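Local coordinates for protein MGS-M4 (Unidentified, PDB 4Q3M) that probably reduces carbonyl compounds with a nicotinamide cofactor, as an aldo-keto reductase of the TIM-barrel fold whose substrate is unknown, at residues A[31-35]-A[57-61]; A[79-85]-A[116-121]; A[214-219]-A[242-248]. Numbering follows the deposited sequence.

Interaction 1. Residues A[31-35]-A[57-61]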
loop_
_atom_site.group_PDB
_atom_site.type_symbol
_atom_site.label_atom_id
_atom_site.label_comp_id
_atom_site.label_asym_id
_atom_site.label_seq_id
_atom_site.Cartn_x
_atom_site.Cartn_y
_atom_site.Cartn_z
ATOM N N VAL A 31 23.419 17.292 -11.152
ATOM C CA VAL A 31 22.666 18.520 -10.918
ATOM C C VAL A 31 22.965 19.581 -11.974
ATOM O O VAL A 31 22.050 20.159 -12.559
ATOM C CB VAL A 31 22.958 19.103 -9.518
ATOM C CG1 VAL A 31 22.402 20.514 -9.398
ATOM C CG2 VAL A 31 22.373 18.206 -8.439
ATOM N N LYS A 32 24.248 19.824 -12.226
ATOM C CA LYS A 32 24.648 20.834 -13.201
ATOM C C LYS A 32 24.345 20.391 -14.629
ATOM O O LYS A 32 23.917 21.198 -15.455
ATOM C CB LYS A 32 26.132 21.162 -13.064
ATOM C CG LYS A 32 26.598 22.255 -14.008
ATOM C CD LYS A 32 27.152 23.439 -13.242
ATOM C CE LYS A 32 28.296 23.012 -12.343
ATOM N NZ LYS A 32 28.935 24.178 -11.687
ATOM N N ALA A 33 24.568 19.112 -14.916
ATOM C CA ALA A 33 24.244 18.555 -16.226
ATOM C C ALA A 33 22.754 18.717 -16.508
ATOM O O ALA A 33 22.334 18.813 -17.660
ATOM C CB ALA A 33 24.646 17.091 -16.303
ATOM N N ALA A 34 21.967 18.749 -15.437
ATOM C CA ALA A 34 20.535 18.988 -15.535
ATOM C C ALA A 34 20.239 20.482 -15.635
ATOM O O ALA A 34 19.452 20.912 -16.478
ATOM C CB ALA A 34 19.816 18.385 -14.341
ATOM N N LEU A 35 20.876 21.268 -14.770
ATOM C CA LEU A 35 20.676 22.715 -14.750
ATOM C C LEU A 35 21.045 23.354 -16.086
ATOM O O LEU A 35 20.366 24.268 -16.554
ATOM C CB LEU A 35 21.490 23.353 -13.620
ATOM C CG LEU A 35 20.927 23.208 -12.204
ATOM C CD1 LEU A 35 21.902 23.763 -11.178
ATOM C CD2 LEU A 35 19.578 23.899 -12.088
ATOM N N ALA A 57 26.632 22.632 -6.448
ATOM C CA ALA A 57 26.403 22.590 -7.887
ATOM C C ALA A 57 25.477 23.724 -8.307
ATOM O O ALA A 57 25.561 24.229 -9.427
ATOM C CB ALA A 57 25.822 21.247 -8.295
ATOM N N ILE A 58 24.595 24.120 -7.394
ATOM C CA ILE A 58 23.664 25.213 -7.640
ATOM C C ILE A 58 24.387 26.559 -7.624
ATOM O O ILE A 58 24.093 27.440 -8.435
ATOM C CB ILE A 58 22.525 25.214 -6.599
ATOM C CG1 ILE A 58 21.695 23.935 -6.728
ATOM C CG2 ILE A 58 21.634 26.434 -6.768
ATOM C CD1 ILE A 58 20.593 23.811 -5.701
ATOM N N LYS A 59 25.341 26.710 -6.711
ATOM C CA LYS A 59 26.127 27.938 -6.621
ATOM C C LYS A 59 26.970 28.174 -7.871
ATOM O O LYS A 59 26.943 29.258 -8.454
ATOM C CB LYS A 59 27.042 27.907 -5.393
ATOM C CG LYS A 59 26.348 28.193 -4.072
ATOM C CD LYS A 59 27.365 28.587 -3.008
ATOM C CE LYS A 59 26.720 28.708 -1.636
ATOM N NZ LYS A 59 25.572 29.656 -1.642
ATOM N N ASP A 60 27.713 27.151 -8.280
ATOM C CA ASP A 60 28.682 27.283 -9.363
ATOM C C ASP A 60 28.041 27.307 -10.751
ATOM O O ASP A 60 28.737 27.431 -11.758
ATOM C CB ASP A 60 29.702 26.143 -9.292
ATOM C CG ASP A 60 30.549 26.195 -8.037
ATOM O OD1 ASP A 60 30.666 27.284 -7.437
ATOM O OD2 ASP A 60 31.101 25.142 -7.650
ATOM N N SER A 61 26.717 27.195 -10.804
ATOM C CA SER A 61 26.008 27.127 -12.079
ATOM C C SER A 61 25.801 28.503 -12.708
ATOM O O SER A 61 25.383 28.604 -13.863
ATOM C CB SER A 61 24.654 26.439 -11.897
ATOM O OG SER A 61 23.780 27.237 -11.118
#
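This is a helix-to-helix packing contact in the outer layer of a TIM barrel, joining the later part of helix 26-37 to the C-terminal end of helix 51-59 and the turn that follows it. The two helices come from successive beta-alpha units, and they meet closely: the CA atoms of Lys32 and Ala57 are 5.9 Å apart. The small side chain of Ala57 permits this approach. Its CB lies 3.7 Å from Val31 CG1, while Leu35 CD1 reaches Ile58 CG1 at 4.5 Å and Ser61 CB at 3.9 Å. Leu35 and Ile58 both also touch Ile68, in the loop leading to strand 69-74, so the apolar side of the interface continues toward the barrel wall. At the more exposed side Lys32 covers the turn. Its aliphatic part passes Ser61, CD to CB 4.1 Å, and its NZ makes a weak hydrogen bond of 3.3 Å to the backbone Asp60 O; Tyr28 OH is a second weak partner. The helix end is itself tied up by Ser61, whose OG donates to Ile58 O at 2.7 Å. Because Lys32 NZ stays 4.7 Å from Asp60 OD2, the amino group meets the carbonyl of the turn rather than pairing closely with the carboxylate: the contact rests mainly on apolar fit, with one weak polar link at its edge.

Interaction 2. Residues A[79-85]-A[116-121]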
loop_
_atom_site.group_PDB
_atom_site.type_symbol
_atom_site.label_atom_id
_atom_site.label_comp_id
_atom_site.label_asym_id
_atom_site.label_seq_id
_atom_site.Cartn_x
_atom_site.Cartn_y
_atom_site.Cartn_z
ATOM N N GLN A 79 11.856 13.341 13.230
ATOM C CA GLN A 79 10.483 13.794 13.428
ATOM C C GLN A 79 10.254 14.220 14.875
ATOM O O GLN A 79 10.749 13.587 15.808
ATOM C CB GLN A 79 9.483 12.707 13.023
ATOM C CG GLN A 79 9.427 12.456 11.523
ATOM C CD GLN A 79 8.166 11.730 11.093
ATOM O OE1 GLN A 79 7.199 11.638 11.850
ATOM N NE2 GLN A 79 8.169 11.214 9.869
ATOM N N GLY A 80 9.501 15.302 15.048
ATOM C CA GLY A 80 9.328 15.927 16.346
ATOM C C GLY A 80 9.723 17.387 16.243
ATOM O O GLY A 80 10.676 17.718 15.540
ATOM N N TYR A 81 8.998 18.253 16.949
ATOM C CA TYR A 81 9.135 19.702 16.789
ATOM C C TYR A 81 10.571 20.215 16.903
ATOM O O TYR A 81 11.093 20.816 15.964
ATOM C CB TYR A 81 8.258 20.428 17.815
ATOM C CG TYR A 81 8.154 21.918 17.572
ATOM C CD1 TYR A 81 7.219 22.432 16.683
ATOM C CD2 TYR A 81 8.993 22.810 18.230
ATOM C CE1 TYR A 81 7.120 23.791 16.456
ATOM C CE2 TYR A 81 8.901 24.171 18.008
ATOM C CZ TYR A 81 7.963 24.657 17.120
ATOM O OH TYR A 81 7.867 26.010 16.896
ATOM N N GLU A 82 11.204 19.979 18.048
ATOM C CA GLU A 82 12.551 20.490 18.290
ATOM C C GLU A 82 13.589 19.854 17.373
ATOM O O GLU A 82 14.519 20.521 16.920
ATOM C CB GLU A 82 12.953 20.269 19.749
ATOM C CG GLU A 82 12.101 21.024 20.750
ATOM C CD GLU A 82 12.154 22.529 20.556
ATOM O OE1 GLU A 82 13.187 23.037 20.072
ATOM O OE2 GLU A 82 11.157 23.205 20.887
ATOM N N LYS A 83 13.427 18.564 17.103
ATOM C CA LYS A 83 14.383 17.837 16.279
ATOM C C LYS A 83 14.255 18.235 14.811
ATOM O O LYS A 83 15.229 18.189 14.059
ATOM C CB LYS A 83 14.185 16.329 16.441
ATOM C CG LYS A 83 15.437 15.505 16.203
ATOM C CD LYS A 83 15.270 14.091 16.738
ATOM C CE LYS A 83 16.579 13.320 16.692
ATOM N NZ LYS A 83 16.449 11.977 17.323
ATOM N N THR A 84 13.051 18.633 14.413
ATOM C CA THR A 84 12.790 19.035 13.036
ATOM C C THR A 84 13.427 20.387 12.723
ATOM O O THR A 84 14.034 20.565 11.666
ATOM C CB THR A 84 11.277 19.106 12.746
ATOM O OG1 THR A 84 10.728 17.783 12.738
ATOM C CG2 THR A 84 11.020 19.748 11.396
ATOM N N LEU A 85 13.285 21.333 13.647
ATOM C CA LEU A 85 13.874 22.660 13.490
ATOM C C LEU A 85 15.384 22.576 13.302
ATOM O O LEU A 85 15.963 23.315 12.506
ATOM C CB LEU A 85 13.551 23.543 14.699
ATOM C CG LEU A 85 12.085 23.899 14.950
ATOM C CD1 LEU A 85 11.952 24.722 16.221
ATOM C CD2 LEU A 85 11.500 24.646 13.762
ATOM N N SER A 116 3.447 17.029 15.081
ATOM C CA SER A 116 4.519 17.700 15.815
ATOM C C SER A 116 5.603 18.182 14.863
ATOM O O SER A 116 6.154 19.270 15.023
ATOM C CB SER A 116 5.124 16.768 16.865
ATOM O OG SER A 116 6.126 17.430 17.615
ATOM N N THR A 117 5.904 17.350 13.874
ATOM C CA THR A 117 6.843 17.705 12.822
ATOM C C THR A 117 6.325 18.836 11.949
ATOM O O THR A 117 7.061 19.760 11.601
ATOM C CB THR A 117 7.145 16.497 11.930
ATOM O OG1 THR A 117 7.755 15.459 12.710
ATOM C CG2 THR A 117 8.028 16.900 10.786
ATOM N N TYR A 118 5.048 18.752 11.596
ATOM C CA TYR A 118 4.443 19.721 10.697
ATOM C C TYR A 118 4.293 21.084 11.365
ATOM O O TYR A 118 4.374 22.118 10.702
ATOM C CB TYR A 118 3.089 19.214 10.211
ATOM C CG TYR A 118 2.601 19.903 8.962
ATOM C CD1 TYR A 118 3.046 19.503 7.709
ATOM C CD2 TYR A 118 1.700 20.953 9.035
ATOM C CE1 TYR A 118 2.603 20.131 6.562
ATOM C CE2 TYR A 118 1.251 21.587 7.896
ATOM C CZ TYR A 118 1.705 21.173 6.662
ATOM O OH TYR A 118 1.260 21.802 5.525
ATOM N N ARG A 119 4.072 21.081 12.677
ATOM C CA ARG A 119 4.017 22.321 13.444
ATOM C C ARG A 119 5.337 23.070 13.318
ATOM O O ARG A 119 5.366 24.299 13.271
ATOM C CB ARG A 119 3.706 22.043 14.915
ATOM C CG ARG A 119 2.245 21.738 15.204
ATOM C CD ARG A 119 1.381 22.982 15.075
ATOM N NE ARG A 119 -0.015 22.712 15.407
ATOM C CZ ARG A 119 -0.955 22.426 14.513
ATOM N NH1 ARG A 119 -0.652 22.374 13.222
ATOM N NH2 ARG A 119 -2.200 22.192 14.907
ATOM N N ALA A 120 6.430 22.314 13.259
ATOM C CA ALA A 120 7.748 22.893 13.049
ATOM C C ALA A 120 7.876 23.416 11.623
ATOM O O ALA A 120 8.486 24.460 11.392
ATOM C CB ALA A 120 8.832 21.874 13.346
ATOM N N PHE A 121 7.299 22.686 10.670
ATOM C CA PHE A 121 7.251 23.138 9.282
ATOM C C PHE A 121 6.509 24.467 9.198
ATOM O O PHE A 121 6.927 25.383 8.491
ATOM C CB PHE A 121 6.561 22.111 8.377
ATOM C CG PHE A 121 7.423 20.934 8.002
ATOM C CD1 PHE A 121 8.473 20.526 8.805
ATOM C CD2 PHE A 121 7.178 20.239 6.828
ATOM C CE1 PHE A 121 9.253 19.441 8.450
ATOM C CE2 PHE A 121 7.958 19.158 6.467
ATOM C CZ PHE A 121 8.996 18.758 7.280
#
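Two neighbouring helices of the TIM barrel, 81-94 and 111-126, pack side by side here, with strand 102-105 between them in sequence as in a beta-alpha-beta-alpha repeat. The short segments 81-85 and 116-121 approach to 8.0 Å between axes and cross at -45°. Tyr81, Ala120 and Thr117 carry most of the buried surface. Tyr81 turns the edge of its ring to the backbone of helix 111-126: CD1 is 3.7 Å from Ala120 CB, and CE1 is 3.7 Å from Arg119 O, which lies at the ring edge. Its hydroxyl goes on to a hydrogen bond with Thr123. Ala120 is the small residue that lets the helices close up, received among Tyr81, Thr84 CG2 at 3.6 Å from its CB, and Leu85 CD2 at 3.9 Å from the same atom. Deeper in, Thr84 CG2 meets the edge of the Phe121 ring, 3.4 Å from CE1, and both residues touch Leu74 of strand 69-74. Thr117 sits where helix 81-94 begins. Gly80, the N-cap residue, has phi/psi of 125/143°, at which a CB would collide with the carbonyl of the preceding residue. Its O accepts Thr84 N and Thr84 OG1, each at 2.8 Å. Thr117 OG1, also bonded to Asn113 O, lies 3.3 Å from Gln79 CB and accepts a hydrogen bond from Gly80 N at 2.9 Å.

Interaction 3. Residues A[214-219]-A[242-248]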
loop_
_atom_site.group_PDB
_atom_site.type_symbol
_atom_site.label_atom_id
_atom_site.label_comp_id
_atom_site.label_asym_id
_atom_site.label_seq_id
_atom_site.Cartn_x
_atom_site.Cartn_y
_atom_site.Cartn_z
ATOM N N GLN A 214 10.552 8.962 -21.775
ATOM C CA GLN A 214 9.991 10.257 -22.162
ATOM C C GLN A 214 8.468 10.218 -22.180
ATOM O O GLN A 214 7.800 11.207 -21.877
ATOM C CB GLN A 214 10.510 10.678 -23.538
ATOM C CG GLN A 214 11.962 11.110 -23.556
ATOM C CD GLN A 214 12.441 11.465 -24.950
ATOM O OE1 GLN A 214 12.072 10.817 -25.929
ATOM N NE2 GLN A 214 13.264 12.504 -25.046
ATOM N N ILE A 215 7.935 9.057 -22.541
ATOM C CA ILE A 215 6.501 8.826 -22.556
ATOM C C ILE A 215 5.898 8.829 -21.158
ATOM O O ILE A 215 4.964 9.584 -20.879
ATOM C CB ILE A 215 6.175 7.486 -23.230
ATOM C CG1 ILE A 215 6.421 7.579 -24.740
ATOM C CG2 ILE A 215 4.760 7.045 -22.882
ATOM C CD1 ILE A 215 6.016 8.908 -25.355
ATOM N N ALA A 216 6.435 7.976 -20.289
ATOM C CA ALA A 216 5.941 7.838 -18.923
ATOM C C ALA A 216 5.981 9.173 -18.195
ATOM O O ALA A 216 5.113 9.474 -17.375
ATOM C CB ALA A 216 6.754 6.797 -18.171
ATOM N N ILE A 217 6.993 9.971 -18.513
ATOM C CA ILE A 217 7.134 11.300 -17.939
ATOM C C ILE A 217 6.033 12.228 -18.447
ATOM O O ILE A 217 5.374 12.904 -17.659
ATOM C CB ILE A 217 8.513 11.901 -18.262
ATOM C CG1 ILE A 217 9.614 11.054 -17.622
ATOM C CG2 ILE A 217 8.601 13.337 -17.775
ATOM C CD1 ILE A 217 11.006 11.433 -18.054
ATOM N N ARG A 218 5.831 12.242 -19.763
ATOM C CA ARG A 218 4.810 13.087 -20.380
ATOM C C ARG A 218 3.413 12.743 -19.883
ATOM O O ARG A 218 2.585 13.626 -19.669
ATOM C CB ARG A 218 4.854 12.962 -21.903
ATOM C CG ARG A 218 3.847 13.852 -22.617
ATOM C CD ARG A 218 4.078 15.317 -22.281
ATOM N NE ARG A 218 2.947 16.154 -22.670
ATOM C CZ ARG A 218 2.893 17.469 -22.482
ATOM N NH1 ARG A 218 3.910 18.102 -21.915
ATOM N NH2 ARG A 218 1.823 18.152 -22.865
ATOM N N TRP A 219 3.159 11.451 -19.710
ATOM C CA TRP A 219 1.871 10.973 -19.225
ATOM C C TRP A 219 1.541 11.577 -17.862
ATOM O O TRP A 219 0.396 11.941 -17.593
ATOM C CB TRP A 219 1.871 9.446 -19.157
ATOM C CG TRP A 219 0.733 8.863 -18.386
ATOM C CD1 TRP A 219 -0.573 8.800 -18.773
ATOM C CD2 TRP A 219 0.801 8.241 -17.099
ATOM N NE1 TRP A 219 -1.325 8.185 -17.801
ATOM C CE2 TRP A 219 -0.504 7.831 -16.764
ATOM C CE3 TRP A 219 1.840 7.994 -16.197
ATOM C CZ2 TRP A 219 -0.798 7.188 -15.565
ATOM C CZ3 TRP A 219 1.547 7.356 -15.008
ATOM C CH2 TRP A 219 0.239 6.961 -14.701
ATOM N N ASP A 242 13.480 16.475 -22.437
ATOM C CA ASP A 242 12.882 16.706 -23.747
ATOM C C ASP A 242 11.479 16.114 -23.782
ATOM O O ASP A 242 11.251 15.056 -24.368
ATOM C CB ASP A 242 13.748 16.105 -24.855
ATOM C CG ASP A 242 13.298 16.530 -26.239
ATOM O OD1 ASP A 242 12.641 17.587 -26.352
ATOM O OD2 ASP A 242 13.601 15.810 -27.213
ATOM N N VAL A 243 10.540 16.812 -23.151
ATOM C CA VAL A 243 9.202 16.281 -22.946
ATOM C C VAL A 243 8.157 17.389 -23.125
ATOM O O VAL A 243 6.978 17.218 -22.809
ATOM C CB VAL A 243 9.089 15.631 -21.542
ATOM C CG1 VAL A 243 8.959 16.692 -20.456
ATOM C CG2 VAL A 243 7.941 14.638 -21.485
ATOM N N PHE A 244 8.597 18.523 -23.661
ATOM C CA PHE A 244 7.712 19.666 -23.858
ATOM C C PHE A 244 7.607 20.065 -25.327
ATOM O O PHE A 244 7.293 21.212 -25.644
ATOM C CB PHE A 244 8.193 20.859 -23.030
ATOM C CG PHE A 244 8.381 20.548 -21.574
ATOM C CD1 PHE A 244 7.292 20.471 -20.723
ATOM C CD2 PHE A 244 9.647 20.332 -21.058
ATOM C CE1 PHE A 244 7.462 20.185 -19.383
ATOM C CE2 PHE A 244 9.825 20.046 -19.719
ATOM C CZ PHE A 244 8.729 19.971 -18.880
ATOM N N ASP A 245 7.868 19.117 -26.220
ATOM C CA ASP A 245 7.782 19.380 -27.651
ATOM C C ASP A 245 6.744 18.483 -28.316
ATOM O O ASP A 245 6.663 18.415 -29.542
ATOM C CB ASP A 245 9.148 19.193 -28.315
ATOM C CG ASP A 245 9.696 17.793 -28.137
ATOM O OD1 ASP A 245 9.290 17.110 -27.173
ATOM O OD2 ASP A 245 10.538 17.374 -28.961
ATOM N N PHE A 246 5.952 17.795 -27.500
ATOM C CA PHE A 246 4.889 16.939 -28.012
ATOM C C PHE A 246 3.786 16.752 -26.975
ATOM O O PHE A 246 3.914 17.191 -25.831
ATOM C CB PHE A 246 5.449 15.581 -28.443
ATOM C CG PHE A 246 5.649 14.615 -27.309
ATOM C CD1 PHE A 246 4.851 13.489 -27.195
ATOM C CD2 PHE A 246 6.632 14.832 -26.359
ATOM C CE1 PHE A 246 5.031 12.595 -26.156
ATOM C CE2 PHE A 246 6.817 13.943 -25.317
ATOM C CZ PHE A 246 6.016 12.823 -25.217
ATOM N N THR A 247 2.706 16.095 -27.384
ATOM C CA THR A 247 1.551 15.898 -26.518
ATOM C C THR A 247 0.991 14.485 -26.651
ATOM O O THR A 247 1.324 13.762 -27.589
ATOM C CB THR A 247 0.436 16.913 -26.836
ATOM O OG1 THR A 247 -0.700 16.658 -26.000
ATOM C CG2 THR A 247 0.019 16.806 -28.294
ATOM N N LEU A 248 0.142 14.098 -25.705
ATOM C CA LEU A 248 -0.507 12.793 -25.742
ATOM C C LEU A 248 -2.017 12.952 -25.884
ATOM O O LEU A 248 -2.654 13.620 -25.069
ATOM C CB LEU A 248 -0.173 11.988 -24.484
ATOM C CG LEU A 248 1.301 11.631 -24.279
ATOM C CD1 LEU A 248 1.503 10.924 -22.949
ATOM C CD2 LEU A 248 1.808 10.772 -25.428
#
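Apolar packing dominates this contact, in which the irregular segment 242-248 of an aldo-keto reductase barrel runs along one flank of helix 212-222. Val243 and Leu248 point inward from near its two ends: Val243 CG2 meets Ile217 CG2 at 4.0 Å and Arg218 CB at 3.5 Å, and Leu248 CD1 lies 4.1 Å from Trp219 CB. Between them Phe246 CE1 touches Ile215 CD1 at 3.9 Å. An aliphatic-aromatic contact joins the same ring to Arg218, whose CD sits over one face and whose CB is 3.5 Å from Phe246 CZ. Arg218 is thus the centre of the interface, with the largest buried area of all its residues. The polar part is slight. Arg218 NH1 gives Val243 O a weak hydrogen bond of 3.3 Å, while the stronger partner of the guanidinium is Glu222, a salt bridge from NE; Glu222 also accepts Leu248 N and Thr247 OG1, so it ties the end of the loop to the helix. The segment leads from the last barrel helix, 234-241, to helix 250-257, which with helix 199-207 probably represents the two extra helices of aldo-keto reductases; Ile215 and Leu248 touch Ile204, Trp219 and Leu248 Ile256.

All three contacts belong to the helical layer around one barrel and follow each other along the chain without touching. Interactions 1 and 2 join consecutive helices, with centres 30 Å apart; interaction 3 instead lays a loop against a late helix. It comes within about 10 Å of interaction 1 (nearest atoms), since first and last units of the barrel adjoin, but lies across the chain's centre from interaction 2, 38 Å between centres. In this family the active site opens at the C-terminal ends of the strands. The start of helix 81-94 in interaction 2 faces that end, whereas residues 57-61 of interaction 1 lie toward the other.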